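Local atomic coordinates of oxidoreductase, Gfo/Idh/MocA family (Vibrio cholerae, PDB entry 1XEA), a protein that probably acts as a nicotinamide-nucleotide-dependent oxidoreductase of the Gfo/Idh/MocA family, its exact substrate not established. Residues L147-H152 against E224-S229; H154-D159 against M215-G220; R161-D166 against A198-Q203; D167-L172 against A294-A299. All blocks are in the same frame, centred on the assembly; numbering follows the deposited sequence.

Contact 1 of 4, residues L147-H152 against E224-S229; sequences LRWEKH and EHVTAS
Trp149 lays one face of its indole over Val226: CG2 of Val226 stands 3.7 Å from the centroid of the six-membered ring of Trp149, 16° off the ring normal, a CH-pi contact. They form a non-hydrogen-bonded pair in an antiparallel ladder, strand 146-152 against strand 223-230, inside the mixed sheet of the C-terminal domain. Chi1 -156° (CG anti to the backbone N) and chi2 -65° together turn the edge of the Trp149 ring to Glu224. There NE1 of Trp149 donates to OE1 of Glu224 at 2.9 Å, almost straight and in the ring plane, on the anti lone pair; Arg123 also grips this oxygen in a salt bridge, so two donors share it. The aliphatic chain of Lys151 crosses the same carboxylate obliquely. On the other sheet face, Arg148 NE makes a salt bridge of 3.1 Å to OE2 of Glu150; this OE2 also takes a salt bridge from NH2 of Arg148 of the second subunit, the reciprocal pair being long and weak. A water bonded to both Glu150 OE2 and Thr227 OG1 joins the strands. The hydrogen-bonded pairs confirm the register: Arg148 N to Thr227 O measures 2.7 Å, and Glu150 N to His225 O 2.8 Å.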
# COMPACT_ATOMS: atom_id res chain seq x y z
N LEU A 147 -13.13 14.91 11.15
CA LEU A 147 -12.41 13.83 11.80
C LEU A 147 -13.34 12.62 11.82
O LEU A 147 -14.43 12.67 12.38
CB LEU A 147 -12.02 14.21 13.24
CG LEU A 147 -11.38 13.11 14.09
CD1 LEU A 147 -10.02 12.75 13.53
CD2 LEU A 147 -11.28 13.55 15.54
N ARG A 148 -12.91 11.53 11.18
CA ARG A 148 -13.71 10.32 11.11
C ARG A 148 -12.98 9.15 11.74
O ARG A 148 -11.87 8.79 11.33
CB ARG A 148 -14.03 9.98 9.65
CG ARG A 148 -14.78 8.67 9.46
CD ARG A 148 -15.22 8.50 8.02
NE ARG A 148 -14.10 8.28 7.11
CZ ARG A 148 -14.09 8.65 5.83
NH1 ARG A 148 -15.14 9.27 5.30
NH2 ARG A 148 -13.02 8.40 5.09
N TRP A 149 -13.61 8.54 12.73
CA TRP A 149 -13.01 7.41 13.40
C TRP A 149 -13.82 6.15 13.05
O TRP A 149 -14.99 6.05 13.41
CB TRP A 149 -13.01 7.67 14.91
CG TRP A 149 -11.95 6.91 15.63
CD1 TRP A 149 -11.85 5.55 15.75
CD2 TRP A 149 -10.81 7.45 16.29
NE1 TRP A 149 -10.72 5.22 16.44
CE2 TRP A 149 -10.06 6.37 16.78
CE3 TRP A 149 -10.33 8.76 16.50
CZ2 TRP A 149 -8.86 6.54 17.49
CZ3 TRP A 149 -9.15 8.92 17.20
CH2 TRP A 149 -8.43 7.82 17.68
N GLU A 150 -13.21 5.22 12.33
CA GLU A 150 -13.87 3.97 11.96
C GLU A 150 -13.24 2.82 12.75
O GLU A 150 -12.01 2.71 12.84
CB GLU A 150 -13.68 3.70 10.46
CG GLU A 150 -14.28 4.76 9.54
CD GLU A 150 -14.10 4.44 8.06
OE1 GLU A 150 -14.57 3.37 7.61
OE2 GLU A 150 -13.49 5.27 7.34
N LYS A 151 -14.07 1.96 13.31
CA LYS A 151 -13.58 0.81 14.05
C LYS A 151 -14.55 -0.31 13.71
O LYS A 151 -15.66 -0.35 14.24
CB LYS A 151 -13.59 1.07 15.55
CG LYS A 151 -12.85 0.01 16.35
CD LYS A 151 -12.93 0.30 17.84
CE LYS A 151 -12.02 -0.64 18.61
NZ LYS A 151 -12.35 -2.07 18.35
N HIS A 152 -14.12 -1.21 12.84
CA HIS A 152 -14.98 -2.30 12.41
C HIS A 152 -14.51 -3.66 12.89
O HIS A 152 -13.34 -3.84 13.22
CB HIS A 152 -15.10 -2.30 10.87
CG HIS A 152 -15.40 -0.95 10.27
ND1 HIS A 152 -16.17 -0.00 10.91
CD2 HIS A 152 -15.06 -0.42 9.08
CE1 HIS A 152 -16.28 1.06 10.13
NE2 HIS A 152 -15.62 0.84 9.02
N GLU A 224 -9.28 -0.57 11.98
CA GLU A 224 -9.66 0.70 12.56
C GLU A 224 -8.95 1.79 11.78
O GLU A 224 -7.72 1.83 11.74
CB GLU A 224 -9.24 0.69 14.02
CG GLU A 224 -9.86 1.76 14.86
CD GLU A 224 -9.55 1.57 16.32
OE1 GLU A 224 -9.79 2.51 17.11
OE2 GLU A 224 -9.06 0.47 16.68
N HIS A 225 -9.72 2.66 11.16
CA HIS A 225 -9.17 3.73 10.35
C HIS A 225 -9.53 5.10 10.87
O HIS A 225 -10.70 5.37 11.15
CB HIS A 225 -9.67 3.60 8.92
CG HIS A 225 -9.28 2.32 8.26
ND1 HIS A 225 -9.84 1.91 7.07
CD2 HIS A 225 -8.37 1.38 8.60
CE1 HIS A 225 -9.29 0.77 6.70
NE2 HIS A 225 -8.40 0.42 7.61
N VAL A 226 -8.54 5.97 10.99
CA VAL A 226 -8.82 7.33 11.43
C VAL A 226 -8.45 8.28 10.29
O VAL A 226 -7.38 8.19 9.70
CB VAL A 226 -8.01 7.67 12.68
CG1 VAL A 226 -8.40 9.05 13.18
CG2 VAL A 226 -8.25 6.63 13.73
N THR A 227 -9.38 9.17 9.97
CA THR A 227 -9.20 10.13 8.90
C THR A 227 -9.43 11.51 9.46
O THR A 227 -10.48 11.78 10.05
CB THR A 227 -10.22 9.94 7.78
OG1 THR A 227 -10.05 8.66 7.18
CG2 THR A 227 -10.05 11.02 6.73
N ALA A 228 -8.47 12.40 9.26
CA ALA A 228 -8.59 13.76 9.75
C ALA A 228 -8.35 14.74 8.62
O ALA A 228 -7.51 14.51 7.77
CB ALA A 228 -7.58 14.00 10.86
N SER A 229 -9.10 15.83 8.59
CA SER A 229 -8.84 16.78 7.52
C SER A 229 -8.85 18.22 8.01
O SER A 229 -9.60 18.58 8.91
CB SER A 229 -9.83 16.60 6.39
OG SER A 229 -11.04 17.27 6.66
O HOH W 1 -11.62 6.71 8.84
O HOH W 2 -12.71 1.93 5.72

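Contact 2 of 4, residues H154-D159 against M215-G220; sequences HALPGD and MNRQFG
Arg217 carries this contact. CB of Arg217 lies 3.4 Å from the carbonyl oxygen of Leu156; CG is anti to the carbonyl carbon of Arg217 itself (chi1 -72°), and CD runs on past the same Leu156 oxygen. A bend at chi3 (59°) then brings NE of Arg217 to 2.8 Å from Leu156 O, a weak hydrogen bond because its N-H points well off the line (124°). At the tip, NH2 of Arg217 meets the Leu156 side chain, with CD2 of Leu156 at 3.4 Å and CG in the guanidinium plane at its edge. NH1 turns to a salt bridge with Asp167, the strongest polar partner of this arginine. Leu156 N donates to Arg217 O at 2.8 Å, nearly along the C=O axis. Farther along, the His154 ring meets Phe219 O edge-on, ND1 of His154 donating at 3.2 Å. Asn216 OD1 accepts from Gln218 N, an Asx turn. The contact thus sits at one end of the mixed sheet: 154-159 leads from strand 146-152 into helix 160-175, capped by Asp159, while 215-220 takes in the last residues of strand 209-216 and the turn after it, where its Phe219 ring meets Trp246 of the second subunit.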
# COMPACT_ATOMS: atom_id res chain seq x y z
N HIS A 154 -15.27 -8.11 12.19
CA HIS A 154 -15.78 -9.09 11.24
C HIS A 154 -16.73 -10.04 11.96
O HIS A 154 -16.35 -10.65 12.97
CB HIS A 154 -14.64 -9.89 10.63
CG HIS A 154 -15.09 -11.09 9.87
ND1 HIS A 154 -15.99 -11.02 8.83
CD2 HIS A 154 -14.74 -12.40 9.98
CE1 HIS A 154 -16.17 -12.23 8.32
NE2 HIS A 154 -15.43 -13.08 9.00
N ALA A 155 -17.95 -10.16 11.45
CA ALA A 155 -18.96 -11.06 12.01
C ALA A 155 -19.02 -11.07 13.54
O ALA A 155 -18.73 -12.08 14.17
CB ALA A 155 -18.71 -12.46 11.49
N LEU A 156 -19.42 -9.95 14.13
CA LEU A 156 -19.51 -9.87 15.58
C LEU A 156 -20.59 -8.90 16.04
O LEU A 156 -20.31 -7.93 16.74
CB LEU A 156 -18.16 -9.46 16.18
CG LEU A 156 -17.97 -9.73 17.67
CD1 LEU A 156 -17.80 -11.22 17.90
CD2 LEU A 156 -16.74 -8.99 18.17
N PRO A 157 -21.84 -9.15 15.64
CA PRO A 157 -22.94 -8.27 16.03
C PRO A 157 -23.23 -8.50 17.51
O PRO A 157 -22.68 -9.44 18.09
CB PRO A 157 -24.07 -8.73 15.12
CG PRO A 157 -23.80 -10.19 14.97
CD PRO A 157 -22.31 -10.25 14.78
N GLY A 158 -24.07 -7.67 18.10
CA GLY A 158 -24.39 -7.81 19.51
C GLY A 158 -25.55 -6.93 19.94
O GLY A 158 -26.12 -6.22 19.12
N ASP A 159 -25.89 -6.96 21.22
CA ASP A 159 -26.99 -6.17 21.73
C ASP A 159 -26.61 -4.70 21.87
O ASP A 159 -25.49 -4.37 22.27
CB ASP A 159 -27.42 -6.68 23.10
CG ASP A 159 -26.40 -6.36 24.16
OD1 ASP A 159 -25.26 -6.85 24.01
OD2 ASP A 159 -26.74 -5.62 25.12
N MSE A 215 -18.92 2.38 13.27
CA MSE A 215 -18.57 1.04 13.70
C MSE A 215 -19.45 0.01 13.02
O MSE A 215 -20.66 -0.03 13.25
CB MSE A 215 -18.73 0.89 15.21
CG MSE A 215 -18.52 -0.52 15.71
SE MSE A 215 -18.38 -0.61 17.64
CE MSE A 215 -16.53 -0.05 17.80
N ASN A 216 -18.84 -0.82 12.19
CA ASN A 216 -19.58 -1.86 11.49
C ASN A 216 -19.02 -3.17 11.99
O ASN A 216 -17.99 -3.65 11.49
CB ASN A 216 -19.38 -1.74 9.99
CG ASN A 216 -20.27 -2.68 9.22
OD1 ASN A 216 -20.60 -3.76 9.69
ND2 ASN A 216 -20.67 -2.27 8.03
N ARG A 217 -19.68 -3.76 12.97
CA ARG A 217 -19.21 -5.02 13.53
C ARG A 217 -19.60 -6.23 12.71
O ARG A 217 -19.55 -7.36 13.18
CB ARG A 217 -19.67 -5.14 14.98
CG ARG A 217 -18.91 -4.19 15.85
CD ARG A 217 -19.34 -4.26 17.27
NE ARG A 217 -19.19 -5.59 17.82
CZ ARG A 217 -19.31 -5.85 19.11
NH1 ARG A 217 -19.60 -4.87 19.96
NH2 ARG A 217 -19.15 -7.08 19.55
N GLN A 218 -19.99 -5.97 11.47
CA GLN A 218 -20.33 -7.02 10.52
C GLN A 218 -19.62 -6.61 9.24
O GLN A 218 -20.18 -6.69 8.15
CB GLN A 218 -21.84 -7.08 10.26
CG GLN A 218 -22.65 -7.80 11.32
CD GLN A 218 -23.80 -8.60 10.70
OE1 GLN A 218 -24.56 -8.07 9.88
NE2 GLN A 218 -23.93 -9.87 11.10
N PHE A 219 -18.38 -6.16 9.39
CA PHE A 219 -17.55 -5.71 8.27
C PHE A 219 -16.77 -6.90 7.69
O PHE A 219 -16.63 -7.93 8.34
CB PHE A 219 -16.58 -4.63 8.77
CG PHE A 219 -16.03 -3.73 7.70
CD1 PHE A 219 -16.88 -2.94 6.93
CD2 PHE A 219 -14.66 -3.64 7.49
CE1 PHE A 219 -16.36 -2.05 5.98
CE2 PHE A 219 -14.14 -2.76 6.55
CZ PHE A 219 -14.99 -1.96 5.79
N GLY A 220 -16.26 -6.73 6.48
CA GLY A 220 -15.50 -7.80 5.86
C GLY A 220 -14.21 -8.15 6.57
O GLY A 220 -13.63 -9.22 6.37

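Contact 3 of 4, residues R161-D166 against A198-Q203; sequences RTFVFD and ARLDVQ
Phe163 drops from helix 160-175 onto strand 196-206, a helix-on-sheet layer of the C-terminal domain in which the two short axes come within 10.5 Å at a crossing angle of -46°. The side chain leaves the helix toward the strand, and CG anti to the backbone N (chi1 -175°) extends the ring to it. CE1 of Phe163 comes to 3.6 Å from Ala198 O, which lies near the ring plane at the edge, while CE2 of Phe163 is 3.6 Å from CB of Leu200. Leu200 has the same kind of first torsion, CG anti to N, and its chain crosses Phe163 obliquely. No hydrogen bond joins the two segments; apolar packing carries the contact. On the other side of the strand, Arg199 starts with chi1 at 77° and is otherwise extended to a turn at chi4, which brings its NH1 to 2.6 Å from OD2 of Asp201 in a salt bridge facing the second subunit. A classic bulge sets Ala198 and Arg199 jointly opposite His191 of strand 186-193. Helix 286-311 also packs here, Val164 on Cys303 and Leu200 on Ile306. Val164, its CG2 beside the backbone N, meets Leu200 at about a right angle, CG2 to CD2 of Leu200 at 4.0 Å.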
# COMPACT_ATOMS: atom_id res chain seq x y z
N ARG A 161 -26.88 -2.29 24.03
CA ARG A 161 -26.11 -1.91 25.20
C ARG A 161 -24.63 -2.21 25.09
O ARG A 161 -23.81 -1.30 25.01
CB ARG A 161 -26.68 -2.59 26.44
CG ARG A 161 -27.95 -1.94 26.96
CD ARG A 161 -27.63 -0.77 27.85
NE ARG A 161 -28.57 0.32 27.64
CZ ARG A 161 -28.60 1.41 28.38
NH1 ARG A 161 -27.76 1.56 29.39
NH2 ARG A 161 -29.48 2.37 28.10
N THR A 162 -24.28 -3.49 25.12
CA THR A 162 -22.88 -3.89 25.05
C THR A 162 -22.16 -3.21 23.91
O THR A 162 -21.10 -2.62 24.09
CB THR A 162 -22.75 -5.40 24.87
OG1 THR A 162 -23.47 -6.07 25.91
CG2 THR A 162 -21.28 -5.80 24.93
N PHE A 163 -22.74 -3.32 22.72
CA PHE A 163 -22.17 -2.73 21.51
C PHE A 163 -21.79 -1.28 21.74
O PHE A 163 -20.69 -0.86 21.39
CB PHE A 163 -23.20 -2.84 20.39
CG PHE A 163 -22.72 -2.37 19.04
CD1 PHE A 163 -22.56 -3.28 18.00
CD2 PHE A 163 -22.55 -1.02 18.78
CE1 PHE A 163 -22.26 -2.85 16.72
CE2 PHE A 163 -22.25 -0.59 17.49
CZ PHE A 163 -22.11 -1.51 16.46
N VAL A 164 -22.68 -0.50 22.34
CA VAL A 164 -22.40 0.90 22.57
C VAL A 164 -21.49 1.20 23.75
O VAL A 164 -20.45 1.82 23.59
CB VAL A 164 -23.68 1.73 22.74
CG1 VAL A 164 -23.34 3.19 22.95
CG2 VAL A 164 -24.56 1.58 21.51
N PHE A 165 -21.87 0.76 24.94
CA PHE A 165 -21.05 1.06 26.09
C PHE A 165 -19.70 0.35 26.15
O PHE A 165 -18.74 0.91 26.67
CB PHE A 165 -21.82 0.80 27.38
CG PHE A 165 -22.70 1.95 27.79
CD1 PHE A 165 -23.92 2.17 27.16
CD2 PHE A 165 -22.29 2.84 28.77
CE1 PHE A 165 -24.71 3.26 27.50
CE2 PHE A 165 -23.08 3.92 29.12
CZ PHE A 165 -24.29 4.13 28.48
N ASP A 166 -19.60 -0.85 25.61
CA ASP A 166 -18.33 -1.56 25.67
C ASP A 166 -17.49 -1.52 24.40
O ASP A 166 -16.38 -2.07 24.37
CB ASP A 166 -18.57 -3.01 26.09
CG ASP A 166 -19.26 -3.12 27.43
OD1 ASP A 166 -18.70 -2.64 28.44
OD2 ASP A 166 -20.38 -3.68 27.46
N ALA A 198 -25.69 -4.44 14.10
CA ALA A 198 -24.60 -4.78 13.19
C ALA A 198 -23.66 -3.58 13.02
O ALA A 198 -22.47 -3.69 13.27
CB ALA A 198 -25.16 -5.22 11.84
N ARG A 199 -24.20 -2.43 12.60
CA ARG A 199 -23.38 -1.24 12.43
C ARG A 199 -24.09 0.01 12.96
O ARG A 199 -25.30 0.14 12.85
CB ARG A 199 -23.01 -1.01 10.97
CG ARG A 199 -24.14 -0.44 10.18
CD ARG A 199 -23.71 0.31 8.97
NE ARG A 199 -24.90 0.89 8.35
CZ ARG A 199 -25.56 1.93 8.85
NH1 ARG A 199 -25.16 2.53 9.96
NH2 ARG A 199 -26.67 2.36 8.25
N LEU A 200 -23.30 0.93 13.51
CA LEU A 200 -23.79 2.18 14.09
C LEU A 200 -22.97 3.34 13.54
O LEU A 200 -21.74 3.26 13.49
CB LEU A 200 -23.66 2.12 15.61
CG LEU A 200 -24.23 3.27 16.43
CD1 LEU A 200 -25.74 3.35 16.23
CD2 LEU A 200 -23.90 3.06 17.90
N ASP A 201 -23.63 4.41 13.14
CA ASP A 201 -22.94 5.57 12.60
C ASP A 201 -23.46 6.88 13.15
O ASP A 201 -24.56 7.33 12.79
CB ASP A 201 -23.04 5.59 11.08
CG ASP A 201 -22.24 4.48 10.42
OD1 ASP A 201 -21.03 4.37 10.70
OD2 ASP A 201 -22.82 3.71 9.63
N VAL A 202 -22.68 7.51 14.02
CA VAL A 202 -23.05 8.77 14.63
C VAL A 202 -22.18 9.88 14.07
O VAL A 202 -20.95 9.82 14.14
CB VAL A 202 -22.90 8.73 16.15
CG1 VAL A 202 -23.17 10.11 16.73
CG2 VAL A 202 -23.86 7.71 16.73
N GLN A 203 -22.83 10.91 13.55
CA GLN A 203 -22.13 12.03 12.96
C GLN A 203 -22.85 13.36 13.23
O GLN A 203 -24.07 13.45 13.12
CB GLN A 203 -22.02 11.78 11.45
CG GLN A 203 -22.08 13.02 10.59
CD GLN A 203 -21.85 12.73 9.11
OE1 GLN A 203 -22.12 13.59 8.27
NE2 GLN A 203 -21.34 11.54 8.80

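Contact 4 of 4, residues D167-L172 against A294-A299; sequences DFIHPL and ASHQLA
Two side chains of helix 160-175, Ile169 and Leu172, one turn apart, are set against His296 and Leu298 of helix 286-311. Ile169 approaches His296 obliquely and ends over one face of the imidazole: its CD1 lies 4.0 Å from the ring centroid of His296, 22° off the normal and shifted toward the rim. This is a CH-pi contact, in which CD2 and NE2 of the histidine are the ring atoms nearest the methyl. Ile169 gets there with CG1 anti to the backbone N (chi1 -163°) and the chain extended beyond. The ring is fixed from both nitrogens, since ND1 hydrogen-bonds to the carbonyl oxygen of Asn292 one turn earlier and NE2 to the backbone N of Leu96, so the face offered to the methyl has a defined orientation.

Leu172 points at the opposing helix and crosses Leu298 obliquely, with both its methyls around one carbon: CD1 of Leu172 is 3.8 Å and CD2 of Leu172 is 3.9 Å from CD1 of Leu298. Between these two groupings runs the backbone of helix 286-311, where Leu172 CD2 stands 4.2 Å from Ser295 O. Ser295 turns its hydroxyl to Asp173, Asn176 and Arg291.

No hydrogen bond links the segments. Their axes pass 10.3 Å apart at 128°, and every touching residue is buried. Helix 160-175, irregular at 167 and again at 170-171, where Pro171 has no N-H to give, rests on the mixed sheet through Phe168, while His296 also packs on Cys103 of helix 100-112. This is an interhelical core contact between the sheet-covering helix and the long C-terminal helix, which here reaches elements of the Rossmann domain.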
# COMPACT_ATOMS: atom_id res chain seq x y z
N ASP A 167 -17.98 -0.85 23.36
CA ASP A 167 -17.24 -0.81 22.11
C ASP A 167 -17.30 0.54 21.41
O ASP A 167 -16.31 1.29 21.40
CB ASP A 167 -17.77 -1.90 21.19
CG ASP A 167 -16.69 -2.52 20.34
OD1 ASP A 167 -15.51 -2.19 20.54
OD2 ASP A 167 -17.03 -3.35 19.47
N PHE A 168 -18.46 0.85 20.83
CA PHE A 168 -18.68 2.09 20.10
C PHE A 168 -18.20 3.31 20.86
O PHE A 168 -17.83 4.33 20.27
CB PHE A 168 -20.17 2.25 19.78
CG PHE A 168 -20.46 3.37 18.84
CD1 PHE A 168 -20.06 3.29 17.51
CD2 PHE A 168 -21.12 4.51 19.28
CE1 PHE A 168 -20.32 4.33 16.62
CE2 PHE A 168 -21.39 5.57 18.40
CZ PHE A 168 -20.99 5.48 17.07
N ILE A 169 -18.19 3.21 22.18
CA ILE A 169 -17.75 4.32 23.01
C ILE A 169 -16.32 4.69 22.68
O ILE A 169 -15.91 5.81 22.89
CB ILE A 169 -17.88 3.97 24.50
CG1 ILE A 169 -17.83 5.25 25.33
CG2 ILE A 169 -16.77 3.02 24.91
CD1 ILE A 169 -18.46 5.10 26.69
N HIS A 170 -15.56 3.73 22.15
CA HIS A 170 -14.18 4.02 21.80
C HIS A 170 -14.15 5.06 20.70
O HIS A 170 -13.69 6.18 20.91
CB HIS A 170 -13.47 2.76 21.33
CG HIS A 170 -12.77 2.02 22.43
ND1 HIS A 170 -11.91 2.63 23.31
CD2 HIS A 170 -12.81 0.71 22.79
CE1 HIS A 170 -11.46 1.75 24.17
NE2 HIS A 170 -11.99 0.57 23.88
N PRO A 171 -14.66 4.73 19.50
CA PRO A 171 -14.64 5.73 18.42
C PRO A 171 -15.45 6.98 18.73
O PRO A 171 -15.06 8.09 18.38
CB PRO A 171 -15.18 4.96 17.22
CG PRO A 171 -16.09 3.95 17.84
CD PRO A 171 -15.30 3.48 19.04
N LEU A 172 -16.59 6.79 19.39
CA LEU A 172 -17.46 7.90 19.73
C LEU A 172 -16.72 8.95 20.57
O LEU A 172 -16.69 10.13 20.21
CB LEU A 172 -18.69 7.40 20.49
CG LEU A 172 -19.77 8.47 20.74
CD1 LEU A 172 -20.40 8.86 19.41
CD2 LEU A 172 -20.80 7.93 21.70
N ALA A 294 -19.93 13.74 29.10
CA ALA A 294 -20.55 13.89 27.80
C ALA A 294 -20.55 12.60 26.96
O ALA A 294 -21.59 12.21 26.42
CB ALA A 294 -19.87 15.01 27.03
N SER A 295 -19.40 11.95 26.87
CA SER A 295 -19.32 10.72 26.08
C SER A 295 -20.22 9.60 26.61
O SER A 295 -20.81 8.84 25.84
CB SER A 295 -17.87 10.23 25.99
OG SER A 295 -17.08 11.20 25.33
N HIS A 296 -20.32 9.50 27.93
CA HIS A 296 -21.19 8.49 28.50
C HIS A 296 -22.63 8.96 28.39
O HIS A 296 -23.53 8.15 28.20
CB HIS A 296 -20.82 8.20 29.95
CG HIS A 296 -19.53 7.47 30.11
ND1 HIS A 296 -18.31 8.12 30.11
CD2 HIS A 296 -19.25 6.15 30.27
CE1 HIS A 296 -17.34 7.23 30.25
NE2 HIS A 296 -17.89 6.03 30.36
N GLN A 297 -22.87 10.26 28.50
CA GLN A 297 -24.23 10.73 28.39
C GLN A 297 -24.70 10.52 26.96
O GLN A 297 -25.86 10.15 26.72
CB GLN A 297 -24.32 12.20 28.80
CG GLN A 297 -23.99 12.44 30.28
CD GLN A 297 -24.00 13.91 30.68
OE1 GLN A 297 -23.46 14.77 29.97
NE2 GLN A 297 -24.59 14.20 31.84
N LEU A 298 -23.80 10.73 26.00
CA LEU A 298 -24.13 10.54 24.59
C LEU A 298 -24.40 9.06 24.29
O LEU A 298 -25.34 8.72 23.57
CB LEU A 298 -22.97 11.02 23.71
CG LEU A 298 -23.32 11.75 22.40
CD1 LEU A 298 -22.16 11.54 21.45
CD2 LEU A 298 -24.62 11.26 21.80
N ALA A 299 -23.58 8.18 24.86
CA ALA A 299 -23.76 6.76 24.66
C ALA A 299 -25.14 6.36 25.17
O ALA A 299 -25.84 5.57 24.54
CB ALA A 299 -22.69 5.99 25.41

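Contacts 1, 2 and 3 all reach the mixed sheet, and each also touches the second subunit; contact 4 joins helix 160-175, which packs on that sheet and is shared with contact 3 (centres 8 Å apart), to helix 286-311. Contacts 2 and 3 join through neighbouring strands, Arg217 N to Ala198 O at 2.8 Å being a probable hydrogen bond. Contact 2 touches contact 4 where SE of the selenomethionine Met215 packs 3.5 Å from Phe168 N, although their centres are about 17 Å apart. Contact 1 meets contact 4 where Trp149 CD1 packs on Pro171 CB at 3.7 Å. The bound nickel ion is about 10 Å from the Ala228 side chain in contact 1.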